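Local coordinates for xylanase and alpha-amylase inhibitor protein (Scadoxus multiflorus, PDB 3MU7), which probably inhibits xylanase and alpha-amylase, and is built as a TIM barrel of the glycosyl hydrolase family 18 type, at residues A[226-231]-A[262-267]; A[1-6]-A[246-251]; A[10-15]-A[255-260]. All coordinates share one frame; numbering follows the deposited sequence.

Contact 1 of 3, residues A[226-231]-A[262-267]; sequences SGYMPP and SQFSNK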
# COMPACT_ATOMS: atom_id res chain seq x y z
N SER A 226 0.93 11.11 -14.65
CA SER A 226 1.30 10.35 -15.84
C SER A 226 1.33 8.86 -15.50
O SER A 226 1.33 8.48 -14.33
CB SER A 226 2.68 10.80 -16.36
OG SER A 226 3.70 10.53 -15.42
N GLY A 227 1.35 8.03 -16.54
CA GLY A 227 1.49 6.59 -16.39
C GLY A 227 0.21 5.79 -16.52
O GLY A 227 0.25 4.56 -16.43
N TYR A 228 -0.93 6.43 -16.76
CA TYR A 228 -2.17 5.67 -16.93
C TYR A 228 -2.06 4.75 -18.13
O TYR A 228 -1.66 5.14 -19.16
CB TYR A 228 -3.39 6.60 -17.12
CG TYR A 228 -4.66 5.85 -17.38
CD1 TYR A 228 -5.30 5.18 -16.34
CD2 TYR A 228 -5.18 5.73 -18.66
CE1 TYR A 228 -6.44 4.45 -16.56
CE2 TYR A 228 -6.33 5.01 -18.88
CZ TYR A 228 -6.94 4.37 -17.84
OH TYR A 228 -8.05 3.62 -18.02
N MET A 229 -2.45 3.53 -17.89
CA MET A 229 -2.48 2.49 -18.88
C MET A 229 -3.82 1.82 -18.85
O MET A 229 -4.25 1.31 -17.88
CB MET A 229 -1.37 1.48 -18.55
CG MET A 229 -1.17 0.41 -19.63
SD MET A 229 0.31 -0.59 -19.25
CE MET A 229 0.54 -1.49 -20.84
N PRO A 230 -4.53 1.87 -19.98
CA PRO A 230 -5.86 1.32 -20.04
C PRO A 230 -5.94 -0.17 -19.65
O PRO A 230 -5.03 -0.89 -19.93
CB PRO A 230 -6.20 1.49 -21.56
CG PRO A 230 -5.55 2.51 -21.93
CD PRO A 230 -4.25 2.62 -21.20
N PRO A 231 -7.01 -0.61 -19.05
CA PRO A 231 -7.04 -1.94 -18.51
C PRO A 231 -6.90 -3.02 -19.60
O PRO A 231 -6.28 -4.08 -19.40
CB PRO A 231 -8.35 -2.03 -17.81
CG PRO A 231 -9.13 -0.95 -18.34
CD PRO A 231 -8.26 0.13 -18.70
N SER A 262 -14.05 4.80 -12.67
CA SER A 262 -13.58 4.25 -13.93
C SER A 262 -13.96 2.80 -14.17
O SER A 262 -13.95 2.35 -15.31
CB SER A 262 -12.06 4.36 -13.97
OG SER A 262 -11.50 3.41 -13.08
N GLN A 263 -14.27 2.07 -13.14
CA GLN A 263 -14.48 0.63 -13.16
C GLN A 263 -13.30 -0.16 -13.73
O GLN A 263 -13.48 -1.18 -14.30
CB GLN A 263 -15.81 0.27 -13.86
CG GLN A 263 -16.97 0.83 -13.12
CD GLN A 263 -18.28 0.25 -13.58
OE1 GLN A 263 -18.50 -0.93 -13.59
NE2 GLN A 263 -19.14 1.09 -13.95
N PHE A 264 -12.09 0.38 -13.53
CA PHE A 264 -10.85 -0.24 -13.99
C PHE A 264 -10.73 -1.69 -13.51
O PHE A 264 -10.49 -2.60 -14.31
CB PHE A 264 -9.66 0.58 -13.50
CG PHE A 264 -8.35 0.24 -14.16
CD1 PHE A 264 -7.83 1.06 -15.15
CD2 PHE A 264 -7.61 -0.87 -13.76
CE1 PHE A 264 -6.61 0.78 -15.74
CE2 PHE A 264 -6.39 -1.16 -14.36
CZ PHE A 264 -5.89 -0.33 -15.35
N SER A 265 -10.90 -1.91 -12.20
CA SER A 265 -10.79 -3.28 -11.68
C SER A 265 -11.89 -4.20 -12.21
O SER A 265 -11.63 -5.37 -12.47
CB SER A 265 -10.73 -3.31 -10.15
OG SER A 265 -11.89 -2.75 -9.59
N ASN A 266 -13.11 -3.69 -12.37
CA ASN A 266 -14.17 -4.47 -13.02
C ASN A 266 -13.72 -4.95 -14.41
O ASN A 266 -13.89 -6.12 -14.75
CB ASN A 266 -15.48 -3.68 -13.13
CG ASN A 266 -16.29 -3.70 -11.84
OD1 ASN A 266 -16.07 -4.53 -10.96
ND2 ASN A 266 -17.26 -2.80 -11.75
N LYS A 267 -13.11 -4.05 -15.18
CA LYS A 267 -12.63 -4.37 -16.53
C LYS A 267 -11.46 -5.35 -16.52
O LYS A 267 -11.40 -6.25 -17.36
CB LYS A 267 -12.25 -3.09 -17.28
CG LYS A 267 -13.43 -2.18 -17.56
CD LYS A 267 -12.98 -0.87 -18.18
CE LYS A 267 -14.12 0.13 -18.25
NZ LYS A 267 -13.64 1.46 -18.71

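Contact 2 of 3, residues A[1-6]-A[246-251]; sequences GSLDIA and TKFGGI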
# COMPACT_ATOMS: atom_id res chain seq x y z
N GLY A 1 -9.76 -17.63 -8.20
CA GLY A 1 -8.46 -18.25 -7.93
C GLY A 1 -7.39 -17.78 -8.91
O GLY A 1 -6.49 -18.53 -9.25
N SER A 2 -7.51 -16.49 -9.34
CA SER A 2 -6.58 -15.90 -10.33
C SER A 2 -5.94 -14.50 -10.01
O SER A 2 -4.79 -14.46 -9.59
CB SER A 2 -7.32 -15.88 -11.68
OG SER A 2 -6.62 -15.08 -12.62
N LEU A 3 -6.65 -13.32 -10.20
CA LEU A 3 -5.95 -12.02 -9.94
C LEU A 3 -6.27 -11.27 -8.65
O LEU A 3 -7.40 -10.88 -8.38
CB LEU A 3 -6.16 -11.00 -11.08
CG LEU A 3 -5.21 -9.77 -11.10
CD1 LEU A 3 -3.86 -10.14 -11.70
CD2 LEU A 3 -5.83 -8.61 -11.89
N ASP A 4 -5.20 -11.10 -7.84
CA ASP A 4 -5.25 -10.34 -6.60
C ASP A 4 -4.98 -8.88 -6.91
O ASP A 4 -4.01 -8.52 -7.58
CB ASP A 4 -4.24 -10.86 -5.58
CG ASP A 4 -4.62 -12.21 -5.00
OD1 ASP A 4 -5.82 -12.55 -4.99
OD2 ASP A 4 -3.71 -12.93 -4.54
N ILE A 5 -5.86 -8.03 -6.39
CA ILE A 5 -5.76 -6.58 -6.53
C ILE A 5 -5.68 -5.95 -5.15
O ILE A 5 -6.52 -6.22 -4.28
CB ILE A 5 -6.95 -5.98 -7.32
CG1 ILE A 5 -7.09 -6.67 -8.69
CG2 ILE A 5 -6.82 -4.46 -7.47
CD1 ILE A 5 -8.22 -6.15 -9.54
N ALA A 6 -4.67 -5.11 -4.95
CA ALA A 6 -4.57 -4.25 -3.78
C ALA A 6 -5.05 -2.86 -4.19
O ALA A 6 -4.77 -2.40 -5.29
CB ALA A 6 -3.15 -4.19 -3.28
N THR A 246 7.73 -15.94 -10.86
CA THR A 246 7.33 -16.61 -9.63
C THR A 246 6.94 -15.61 -8.53
O THR A 246 6.29 -15.98 -7.55
CB THR A 246 8.44 -17.54 -9.11
OG1 THR A 246 9.64 -16.78 -8.89
CG2 THR A 246 8.73 -18.66 -10.11
N LYS A 247 7.35 -14.36 -8.71
CA LYS A 247 7.05 -13.30 -7.75
C LYS A 247 5.80 -12.49 -8.09
O LYS A 247 5.44 -11.59 -7.34
CB LYS A 247 8.23 -12.34 -7.62
CG LYS A 247 9.44 -12.88 -6.90
CD LYS A 247 10.43 -11.76 -6.71
CE LYS A 247 11.80 -12.28 -6.34
NZ LYS A 247 12.81 -11.26 -6.71
N PHE A 248 5.15 -12.77 -9.22
CA PHE A 248 4.00 -11.96 -9.62
C PHE A 248 2.88 -12.05 -8.59
O PHE A 248 2.34 -13.12 -8.34
CB PHE A 248 3.48 -12.41 -10.99
CG PHE A 248 2.23 -11.70 -11.42
CD1 PHE A 248 2.25 -10.34 -11.71
CD2 PHE A 248 1.03 -12.39 -11.54
CE1 PHE A 248 1.09 -9.69 -12.12
CE2 PHE A 248 -0.13 -11.74 -11.95
CZ PHE A 248 -0.10 -10.38 -12.24
N GLY A 249 2.55 -10.91 -7.97
CA GLY A 249 1.53 -10.89 -6.93
C GLY A 249 0.15 -10.50 -7.44
O GLY A 249 -0.86 -10.92 -6.89
N GLY A 250 0.12 -9.70 -8.50
CA GLY A 250 -1.11 -9.11 -9.00
C GLY A 250 -0.88 -7.64 -9.30
O GLY A 250 0.25 -7.24 -9.63
N ILE A 251 -1.93 -6.84 -9.19
CA ILE A 251 -1.81 -5.39 -9.39
C ILE A 251 -2.27 -4.62 -8.16
O ILE A 251 -3.03 -5.12 -7.34
CB ILE A 251 -2.55 -4.87 -10.65
CG1 ILE A 251 -4.06 -5.07 -10.53
CG2 ILE A 251 -1.97 -5.51 -11.93
CD1 ILE A 251 -4.87 -4.39 -11.62
O HOH W 1 -2.69 -12.19 -8.60
O HOH W 2 -1.02 -12.40 -4.64

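Contact 3 of 3, residues A[10-15]-A[255-260]; sequences GQSFDE and DSYWDT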
# COMPACT_ATOMS: atom_id res chain seq x y z
N GLY A 10 -9.11 5.89 1.23
CA GLY A 10 -8.98 6.96 2.22
C GLY A 10 -8.63 8.32 1.64
O GLY A 10 -8.43 9.27 2.40
N GLN A 11 -8.59 8.40 0.31
CA GLN A 11 -8.10 9.57 -0.41
C GLN A 11 -9.13 10.65 -0.70
O GLN A 11 -8.77 11.71 -1.21
CB GLN A 11 -7.41 9.14 -1.72
CG GLN A 11 -6.09 8.39 -1.51
CD GLN A 11 -6.26 7.02 -0.86
OE1 GLN A 11 -6.99 6.17 -1.36
NE2 GLN A 11 -5.58 6.81 0.26
N SER A 12 -10.41 10.42 -0.39
CA SER A 12 -11.42 11.45 -0.62
C SER A 12 -12.56 11.33 0.36
O SER A 12 -13.13 10.25 0.53
CB SER A 12 -11.99 11.37 -2.04
OG SER A 12 -12.93 12.42 -2.24
N PHE A 13 -12.95 12.45 0.96
CA PHE A 13 -14.07 12.44 1.88
C PHE A 13 -15.33 11.83 1.25
O PHE A 13 -16.12 11.19 1.95
CB PHE A 13 -14.36 13.85 2.37
CG PHE A 13 -15.45 13.92 3.40
CD1 PHE A 13 -15.23 13.45 4.69
CD2 PHE A 13 -16.70 14.45 3.09
CE1 PHE A 13 -16.23 13.52 5.66
CE2 PHE A 13 -17.71 14.51 4.05
CZ PHE A 13 -17.47 14.05 5.34
N ASP A 14 -15.52 12.05 -0.04
CA ASP A 14 -16.75 11.62 -0.71
C ASP A 14 -16.63 10.27 -1.40
O ASP A 14 -17.53 9.90 -2.16
CB ASP A 14 -17.23 12.68 -1.68
CG ASP A 14 -17.47 14.00 -1.00
OD1 ASP A 14 -18.27 14.04 -0.05
OD2 ASP A 14 -16.81 14.98 -1.37
N GLU A 15 -15.56 9.53 -1.14
CA GLU A 15 -15.37 8.25 -1.80
C GLU A 15 -16.33 7.18 -1.29
O GLU A 15 -16.86 7.26 -0.17
CB GLU A 15 -13.92 7.77 -1.65
CG GLU A 15 -13.59 7.25 -0.27
CD GLU A 15 -12.10 7.03 -0.10
OE1 GLU A 15 -11.54 6.18 -0.83
OE2 GLU A 15 -11.49 7.70 0.76
N ASP A 255 -6.62 4.83 -7.26
CA ASP A 255 -6.98 4.44 -5.91
C ASP A 255 -8.52 4.18 -5.92
O ASP A 255 -9.15 4.36 -6.91
CB ASP A 255 -6.67 5.54 -4.87
CG ASP A 255 -7.30 6.89 -5.23
OD1 ASP A 255 -8.26 6.97 -5.94
OD2 ASP A 255 -6.71 7.86 -4.82
N SER A 256 -9.06 3.74 -4.81
CA SER A 256 -10.47 3.32 -4.74
C SER A 256 -11.45 4.40 -5.24
O SER A 256 -12.35 4.12 -6.00
CB SER A 256 -10.81 2.90 -3.32
OG SER A 256 -12.16 2.46 -3.19
N TYR A 257 -11.17 5.63 -4.85
CA TYR A 257 -11.98 6.76 -5.28
C TYR A 257 -12.11 6.77 -6.81
O TYR A 257 -13.22 6.83 -7.34
CB TYR A 257 -11.35 8.05 -4.77
CG TYR A 257 -12.01 9.33 -5.19
CD1 TYR A 257 -13.33 9.61 -4.86
CD2 TYR A 257 -11.27 10.31 -5.85
CE1 TYR A 257 -13.91 10.82 -5.22
CE2 TYR A 257 -11.84 11.52 -6.21
CZ TYR A 257 -13.16 11.77 -5.89
OH TYR A 257 -13.71 12.97 -6.26
N TRP A 258 -10.98 6.69 -7.50
CA TRP A 258 -10.98 6.71 -8.95
C TRP A 258 -11.45 5.42 -9.60
O TRP A 258 -12.09 5.45 -10.66
CB TRP A 258 -9.63 7.16 -9.50
CG TRP A 258 -9.41 8.62 -9.30
CD1 TRP A 258 -8.58 9.22 -8.40
CD2 TRP A 258 -10.08 9.68 -9.99
NE1 TRP A 258 -8.67 10.59 -8.50
CE2 TRP A 258 -9.59 10.89 -9.47
CE3 TRP A 258 -11.05 9.72 -11.00
CZ2 TRP A 258 -10.03 12.14 -9.92
CZ3 TRP A 258 -11.49 10.96 -11.45
CH2 TRP A 258 -10.98 12.15 -10.91
N ASP A 259 -11.15 4.28 -8.98
CA ASP A 259 -11.61 2.98 -9.47
C ASP A 259 -13.13 2.89 -9.45
O ASP A 259 -13.74 2.25 -10.31
CB ASP A 259 -10.98 1.87 -8.64
CG ASP A 259 -11.04 0.51 -9.32
OD1 ASP A 259 -11.09 0.44 -10.56
OD2 ASP A 259 -11.01 -0.49 -8.58
N THR A 260 -13.76 3.53 -8.47
CA THR A 260 -15.22 3.59 -8.40
C THR A 260 -15.79 4.27 -9.65
O THR A 260 -16.78 3.79 -10.21
CB THR A 260 -15.69 4.34 -7.14
OG1 THR A 260 -15.18 3.69 -5.97
CG2 THR A 260 -17.21 4.42 -7.05
O HOH W 3 -9.48 6.30 -2.63
O HOH W 4 -13.34 4.57 -2.18

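Contact 1 of 3, residues A[226-231]-A[262-267]
The ring of Phe264 is the flat group on which this contact turns, and Pro231 lies over one of its faces. Pro231 CB stands 3.8 Å from the centroid of the Phe264 ring and only 10° off the ring normal, a CH-pi contact centred on the face. At the edge, in the plane of the Phe264 ring, are two oxygens, Met229 O and Tyr228 OH. Met229 O is the closer, 3.2 Å from Phe264 CE1, and its carbonyl points at the slightly positive rim of the ring. The Tyr228 side chain slides past that of Phe264 in the opposite direction, the two rings meeting through Tyr228 CE1 and Phe264 CE1 at 3.8 Å. With Phe264 CG anti to its backbone N (chi1 -166°), the ring is carried toward the 228-231 backbone. The proline ring also crosses the aliphatic part of the Lys267 side chain, Pro231 CG lying 3.9 Å from Lys267 CD and as near to its CB; the lysine chain runs on extended beyond CG. An alanine in place of Phe264 would probably open a gap beside Pro231 and Tyr228 and leave the Met229 carbonyl without the ring edge it faces.

Behind the ring the backbone is pinned by an ST turn, in which Phe264 N donates to Ser262 OG at 3.1 Å. Gln263, with positive phi, ends helix 256-262 and is also the N-cap of helix 264-269; its OE1 accepts from Asn266 ND2 at 2.9 Å. The contact thus joins the loop leading into helix 231-242, whose first residue is Pro231, to the start of helix 264-269. Phe264 also packs on Val234 of helix 231-242 and on Leu253 of strand 248-254, while Met229 turns to Val234, Ser237 and Val238.

Contact 2 of 3, residues A[1-6]-A[246-251]
Ile5 and Ile251 form a parallel beta bridge, CA to CA 5.0 Å, flanked by two backbone bonds: Ile251 N to Asp4 O at 3.1 Å and Ala6 N to Ile251 O at 2.9 Å. Asp4 O also receives a CA-H...O contact from Gly250 CA; any CB on Gly250 would collide with that oxygen, and its backbone angles also call for glycine. Ile5 and Ile251 point the same way and lie side by side, CG1 to CG1 3.9 Å. In Ile251, CG1 sits between the backbone N and the carbonyl carbon (chi1 65°), which brings it to Ile5 CG1 and Leu3 CD2. Leu3 splits its two methyls between two side chains: CD1 reaches the edge of the Phe248 ring, 3.8 Å from CZ, while CD2 comes to Ile251 CG1. One water accepts from Asp4 N and donates to Gly249 O and Ser2 O; a second donates to Asp4 OD2 and Gly249 O. Gly249 O is therefore held by two waters.

Strand 5-9 meets strand 248-254 here, the first and last strands of the TIM barrel, and the pairing closes its wall. Outside it, Ile5 packs on Leu269 of helix 264-269, while Leu3 and Ile251 both touch Phe239 of helix 231-242.

Contact 3 of 3, residues A[10-15]-A[255-260]
At the C-terminal ends of the first and last strands of the TIM barrel, the loop after strand 5-9 meets the N-terminus of helix 256-262, Ser12 resting on the ring of Tyr257. Ser12 CB lies 3.6 Å from the centroid of the Tyr257 ring, 13° off its normal, a CH-pi contact over the face. Ser12 OG, anti to its backbone N (chi1 -178°), sits over the same ring, 3.5 Å from Tyr257 CE1. Glu15 CB touches Tyr257 CD1.

The loop forms a type I turn from Ser12 to Glu15, and the Glu15 carboxylate folds back across it: OE2 takes the N-H of Ser12 from above the carboxylate plane, and its strongest partner is His51 NE2, outside the two segments. Asp255, which follows a cis peptide bond, N-caps the helix by accepting from Trp258 N at OD1, while its OD2 lies 3.4 Å from Gln11 CG. Ser256 OG has its strongest partner in Arg16 and donates to a water that in turn donates to Glu15 OE1. A second water ties loop to helix three ways, donating to Gln11 OE1 and to Glu15 OE1 (2.7 Å) and accepting from Tyr257 N at 2.9 Å.

In the fold
Contacts 2 and 3 bring the start of the chain against its last strand and the helix after it; contact 1 joins two late pieces of the chain. Contact 2 is the strand pairing itself, with backbone bonds and buried isoleucines, yet it frays into water at the exposed Asp4. Contact 3 lies at the far end of the same two strands, since 10-15 and 255-260 follow on from them; there water and carboxylates take over from direct bonds. Contact 1 is apolar, farther from the chain centre, and packs the start of helix 264-269 against the loop before helix 231-242. All three are only partly buried. Contacts 1 and 2 meet where Ser265 CB packs on Ile5 CD1, and contacts 1 and 3 where Ser265 OG probably bonds Asp259 OD2.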